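Local coordinates for protein xylulose kinase (Bifidobacterium adolescentis ATCC 15703, PDB 3I8B) that probably phosphorylates D-xylulose to D-xylulose 5-phosphate at the expense of ATP, as an FGGY-family carbohydrate kinase that also binds magnesium, at residues A[361-373]-A[380-392]. Sequence-based numbering, arbitrary orientation.
Sequences GANGITLVPYFDG and PNATATFSGMTLA
Ala384 and Phe371 make a CH-pi contact: the methyl CB of Ala384 stands 3.5 Å from the centroid of the Phe371 ring, 9° off the ring normal, and thus lies over the middle of one face. The Phe371 side chain leaves its backbone pointing away from 380-392; with CG anti to the carbonyl carbon (chi1 -62°) and the ring turned by chi2 -83°, a flat face is brought back over that methyl. A second CH-pi contact forms further along, where Leu367 CD1 sits 4.0 Å from the Phe386 ring centroid, again over the face. Leu367 CB reaches CE1 of the same ring at 3.6 Å, while Ile365 CG2 approaches Phe386 CD1 obliquely. Ile365 also lays CG1 and CD1 against CG of selenomethionine Met389. Leu367 and Phe386 point to one face of the two-stranded antiparallel sheet; Thr366, Val368, Thr385 and Ser387 point to the other. Two hydrogen-bonded pairs fix the register: Ser387 N to Thr366 O (2.8 Å) is nearly straight and in the carbonyl plane, whereas the return bond from Thr366 N meets Ser387 O from above its plane; Val368 and Thr385 also exchange two bonds. Beyond the strands, Tyr370 to Gly373 form a type II turn, and a water donates to both Asp372 O and Pro380 O. Replacing Phe371 by a serine would probably leave the Ala384 methyl without its aromatic cover and open a gap toward Ala339 of helix 335-344. Helix 396-420 packs against Ile365, Leu367 and Phe386 through Ala402 and Phe403, the latter edge-to-face with Phe386. The four backbone bonds thus align this hairpin of the C-terminal FGGY domain, away from the magnesium site, while apolar and aromatic side chains attach it to neighbouring helices.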
loop_
_atom_site.group_PDB
_atom_site.type_symbol
_atom_site.label_atom_id
_atom_site.label_comp_id
_atom_site.label_asym_id
_atom_site.label_seq_id
_atom_site.Cartn_x
_atom_site.Cartn_y
_atom_site.Cartn_z
ATOM N N GLY A 361 -22.925 -7.777 21.256
ATOM C CA GLY A 361 -23.857 -6.681 21.074
ATOM C C GLY A 361 -23.734 -5.684 22.205
ATOM O O GLY A 361 -24.286 -4.581 22.141
ATOM N N ALA A 362 -23.003 -6.076 23.244
ATOM C CA ALA A 362 -22.753 -5.203 24.389
ATOM C C ALA A 362 -24.066 -4.699 24.984
ATOM O O ALA A 362 -24.181 -3.543 25.382
ATOM C CB ALA A 362 -21.858 -4.029 23.982
ATOM N N ASN A 363 -25.057 -5.578 25.026
ATOM C CA ASN A 363 -26.360 -5.224 25.560
ATOM C C ASN A 363 -26.893 -3.913 24.984
ATOM O O ASN A 363 -27.525 -3.128 25.694
ATOM C CB ASN A 363 -26.302 -5.162 27.088
ATOM C CG ASN A 363 -26.189 -6.541 27.716
ATOM O OD1 ASN A 363 -27.159 -7.305 27.732
ATOM N ND2 ASN A 363 -25.001 -6.871 28.223
ATOM N N GLY A 364 -26.601 -3.674 23.707
ATOM C CA GLY A 364 -27.237 -2.601 22.964
ATOM C C GLY A 364 -26.383 -1.389 22.658
ATOM O O GLY A 364 -26.771 -0.547 21.857
ATOM N N ILE A 365 -25.222 -1.289 23.289
ATOM C CA ILE A 365 -24.333 -0.168 23.025
ATOM C C ILE A 365 -23.491 -0.402 21.774
ATOM O O ILE A 365 -22.850 -1.442 21.619
ATOM C CB ILE A 365 -23.395 0.094 24.202
ATOM C CG1 ILE A 365 -24.202 0.488 25.447
ATOM C CG2 ILE A 365 -22.363 1.160 23.835
ATOM C CD1 ILE A 365 -23.341 0.629 26.693
ATOM N N THR A 366 -23.496 0.583 20.889
ATOM C CA THR A 366 -22.708 0.521 19.670
ATOM C C THR A 366 -21.744 1.699 19.607
ATOM O O THR A 366 -22.125 2.850 19.870
ATOM C CB THR A 366 -23.608 0.569 18.436
ATOM O OG1 THR A 366 -24.456 -0.584 18.422
ATOM C CG2 THR A 366 -22.774 0.605 17.166
ATOM N N LEU A 367 -20.494 1.403 19.275
ATOM C CA LEU A 367 -19.498 2.428 19.008
ATOM C C LEU A 367 -19.244 2.507 17.513
ATOM O O LEU A 367 -18.959 1.481 16.888
ATOM C CB LEU A 367 -18.180 2.085 19.712
ATOM C CG LEU A 367 -16.990 2.971 19.321
ATOM C CD1 LEU A 367 -17.295 4.455 19.620
ATOM C CD2 LEU A 367 -15.698 2.522 20.009
ATOM N N VAL A 368 -19.379 3.703 16.940
ATOM C CA VAL A 368 -18.866 3.981 15.602
ATOM C C VAL A 368 -17.582 4.765 15.803
ATOM O O VAL A 368 -17.612 5.961 16.098
ATOM C CB VAL A 368 -19.854 4.784 14.732
ATOM C CG1 VAL A 368 -19.231 5.116 13.361
ATOM C CG2 VAL A 368 -21.151 4.016 14.555
ATOM N N PRO A 369 -16.436 4.090 15.650
ATOM C CA PRO A 369 -15.172 4.595 16.187
ATOM C C PRO A 369 -14.436 5.553 15.266
ATOM O O PRO A 369 -13.235 5.362 15.073
ATOM C CB PRO A 369 -14.324 3.321 16.320
ATOM C CG PRO A 369 -15.082 2.227 15.587
ATOM C CD PRO A 369 -16.231 2.853 14.879
ATOM N N TYR A 370 -15.112 6.555 14.717
ATOM C CA TYR A 370 -14.445 7.484 13.810
ATOM C C TYR A 370 -13.682 8.572 14.573
ATOM O O TYR A 370 -13.816 9.763 14.291
ATOM C CB TYR A 370 -15.437 8.106 12.819
ATOM C CG TYR A 370 -16.185 7.105 11.960
ATOM C CD1 TYR A 370 -15.757 5.782 11.848
ATOM C CD2 TYR A 370 -17.306 7.490 11.236
ATOM C CE1 TYR A 370 -16.443 4.867 11.057
ATOM C CE2 TYR A 370 -17.988 6.592 10.450
ATOM C CZ TYR A 370 -17.556 5.286 10.363
ATOM O OH TYR A 370 -18.251 4.411 9.573
ATOM N N PHE A 371 -12.876 8.161 15.543
ATOM C CA PHE A 371 -12.044 9.115 16.262
ATOM C C PHE A 371 -11.209 9.868 15.249
ATOM O O PHE A 371 -10.434 9.259 14.511
ATOM C CB PHE A 371 -11.140 8.394 17.257
ATOM C CG PHE A 371 -11.889 7.655 18.319
ATOM C CD1 PHE A 371 -12.355 8.315 19.444
ATOM C CD2 PHE A 371 -12.141 6.299 18.190
ATOM C CE1 PHE A 371 -13.049 7.639 20.424
ATOM C CE2 PHE A 371 -12.838 5.613 19.169
ATOM C CZ PHE A 371 -13.295 6.283 20.285
ATOM N N ASP A 372 -11.380 11.185 15.189
ATOM C CA ASP A 372 -10.615 11.998 14.246
ATOM C C ASP A 372 -10.969 11.700 12.784
ATOM O O ASP A 372 -10.130 11.832 11.895
ATOM C CB ASP A 372 -9.112 11.794 14.480
ATOM C CG ASP A 372 -8.711 12.036 15.930
ATOM O OD1 ASP A 372 -8.607 13.213 16.330
ATOM O OD2 ASP A 372 -8.512 11.051 16.673
ATOM N N GLY A 373 -12.212 11.296 12.540
ATOM C CA GLY A 373 -12.680 11.018 11.192
ATOM C C GLY A 373 -12.336 9.616 10.713
ATOM O O GLY A 373 -11.878 8.784 11.500
ATOM N N PRO A 380 -13.893 12.561 6.520
ATOM C CA PRO A 380 -12.762 13.278 7.122
ATOM C C PRO A 380 -13.119 14.041 8.388
ATOM O O PRO A 380 -12.324 14.052 9.332
ATOM C CB PRO A 380 -12.354 14.269 6.026
ATOM C CG PRO A 380 -12.903 13.697 4.766
ATOM C CD PRO A 380 -14.188 13.045 5.163
ATOM N N ASN A 381 -14.279 14.686 8.417
ATOM C CA ASN A 381 -14.614 15.548 9.548
ATOM C C ASN A 381 -15.522 14.853 10.545
ATOM O O ASN A 381 -16.183 15.502 11.350
ATOM C CB ASN A 381 -15.278 16.843 9.069
ATOM C CG ASN A 381 -14.600 17.430 7.850
ATOM O OD1 ASN A 381 -15.195 17.499 6.772
ATOM N ND2 ASN A 381 -13.342 17.847 8.007
ATOM N N ALA A 382 -15.566 13.528 10.470
ATOM C CA ALA A 382 -16.430 12.745 11.344
ATOM C C ALA A 382 -15.807 12.602 12.718
ATOM O O ALA A 382 -14.608 12.812 12.911
ATOM C CB ALA A 382 -16.701 11.372 10.738
ATOM N N THR A 383 -16.634 12.230 13.678
ATOM C CA THR A 383 -16.184 12.045 15.033
ATOM C C THR A 383 -16.785 10.735 15.554
ATOM O O THR A 383 -17.761 10.244 14.995
ATOM C CB THR A 383 -16.640 13.250 15.890
ATOM O OG1 THR A 383 -15.885 13.289 17.105
ATOM C CG2 THR A 383 -18.132 13.166 16.186
ATOM N N ALA A 384 -16.212 10.160 16.611
ATOM C CA ALA A 384 -16.718 8.888 17.127
ATOM C C ALA A 384 -17.990 9.049 17.957
ATOM O O ALA A 384 -18.191 10.082 18.619
ATOM C CB ALA A 384 -15.633 8.153 17.923
ATOM N N THR A 385 -18.828 8.011 17.940
ATOM C CA THR A 385 -20.157 8.068 18.551
ATOM C C THR A 385 -20.571 6.784 19.281
ATOM O O THR A 385 -20.644 5.727 18.669
ATOM C CB THR A 385 -21.213 8.314 17.472
ATOM O OG1 THR A 385 -20.994 9.590 16.862
ATOM C CG2 THR A 385 -22.617 8.266 18.070
ATOM N N PHE A 386 -20.858 6.887 20.580
ATOM C CA PHE A 386 -21.507 5.807 21.328
ATOM C C PHE A 386 -23.017 5.996 21.278
ATOM O O PHE A 386 -23.513 7.069 21.620
ATOM C CB PHE A 386 -21.093 5.829 22.802
ATOM C CG PHE A 386 -19.817 5.079 23.102
ATOM C CD1 PHE A 386 -19.724 3.716 22.868
ATOM C CD2 PHE A 386 -18.727 5.737 23.651
ATOM C CE1 PHE A 386 -18.549 3.018 23.163
ATOM C CE2 PHE A 386 -17.549 5.060 23.947
ATOM C CZ PHE A 386 -17.458 3.695 23.707
ATOM N N SER A 387 -23.744 4.953 20.889
ATOM C CA SER A 387 -25.201 5.021 20.847
ATOM C C SER A 387 -25.848 3.824 21.557
ATOM O O SER A 387 -25.159 2.913 22.000
ATOM C CB SER A 387 -25.698 5.120 19.399
ATOM O OG SER A 387 -25.413 3.935 18.676
ATOM N N GLY A 388 -27.176 3.847 21.667
ATOM C CA GLY A 388 -27.926 2.750 22.265
ATOM C C GLY A 388 -27.786 2.662 23.778
ATOM O O GLY A 388 -28.105 1.640 24.385
HETATM N N MSE A 389 -27.322 3.741 24.397
HETATM C CA MSE A 389 -27.103 3.732 25.832
HETATM C C MSE A 389 -28.370 3.869 26.640
HETATM O O MSE A 389 -29.300 4.591 26.270
HETATM C CB MSE A 389 -26.091 4.783 26.246
HETATM C CG MSE A 389 -24.673 4.288 26.128
HETATM SE SE MSE A 389 -23.427 5.723 26.503
HETATM C CE MSE A 389 -24.008 6.182 28.306
ATOM N N THR A 390 -28.343 3.190 27.778
ATOM C CA THR A 390 -29.488 2.916 28.622
ATOM C C THR A 390 -28.954 2.926 30.054
ATOM O O THR A 390 -27.770 2.665 30.257
ATOM C CB THR A 390 -30.040 1.518 28.232
ATOM O OG1 THR A 390 -31.297 1.670 27.560
ATOM C CG2 THR A 390 -30.201 0.607 29.430
ATOM N N LEU A 391 -29.783 3.238 31.050
ATOM C CA LEU A 391 -29.284 3.196 32.430
ATOM C C LEU A 391 -28.759 1.790 32.757
ATOM O O LEU A 391 -27.632 1.631 33.235
ATOM C CB LEU A 391 -30.346 3.634 33.451
ATOM C CG LEU A 391 -29.886 3.725 34.921
ATOM C CD1 LEU A 391 -28.660 4.637 35.094
ATOM C CD2 LEU A 391 -31.016 4.180 35.851
ATOM N N ALA A 392 -29.573 0.777 32.468
ATOM C CA ALA A 392 -29.191 -0.614 32.705
ATOM C C ALA A 392 -27.888 -1.024 32.007
ATOM O O ALA A 392 -27.051 -1.709 32.597
ATOM C CB ALA A 392 -30.331 -1.555 32.296
HETATM O O HOH W 1 -9.601 12.635 8.955
#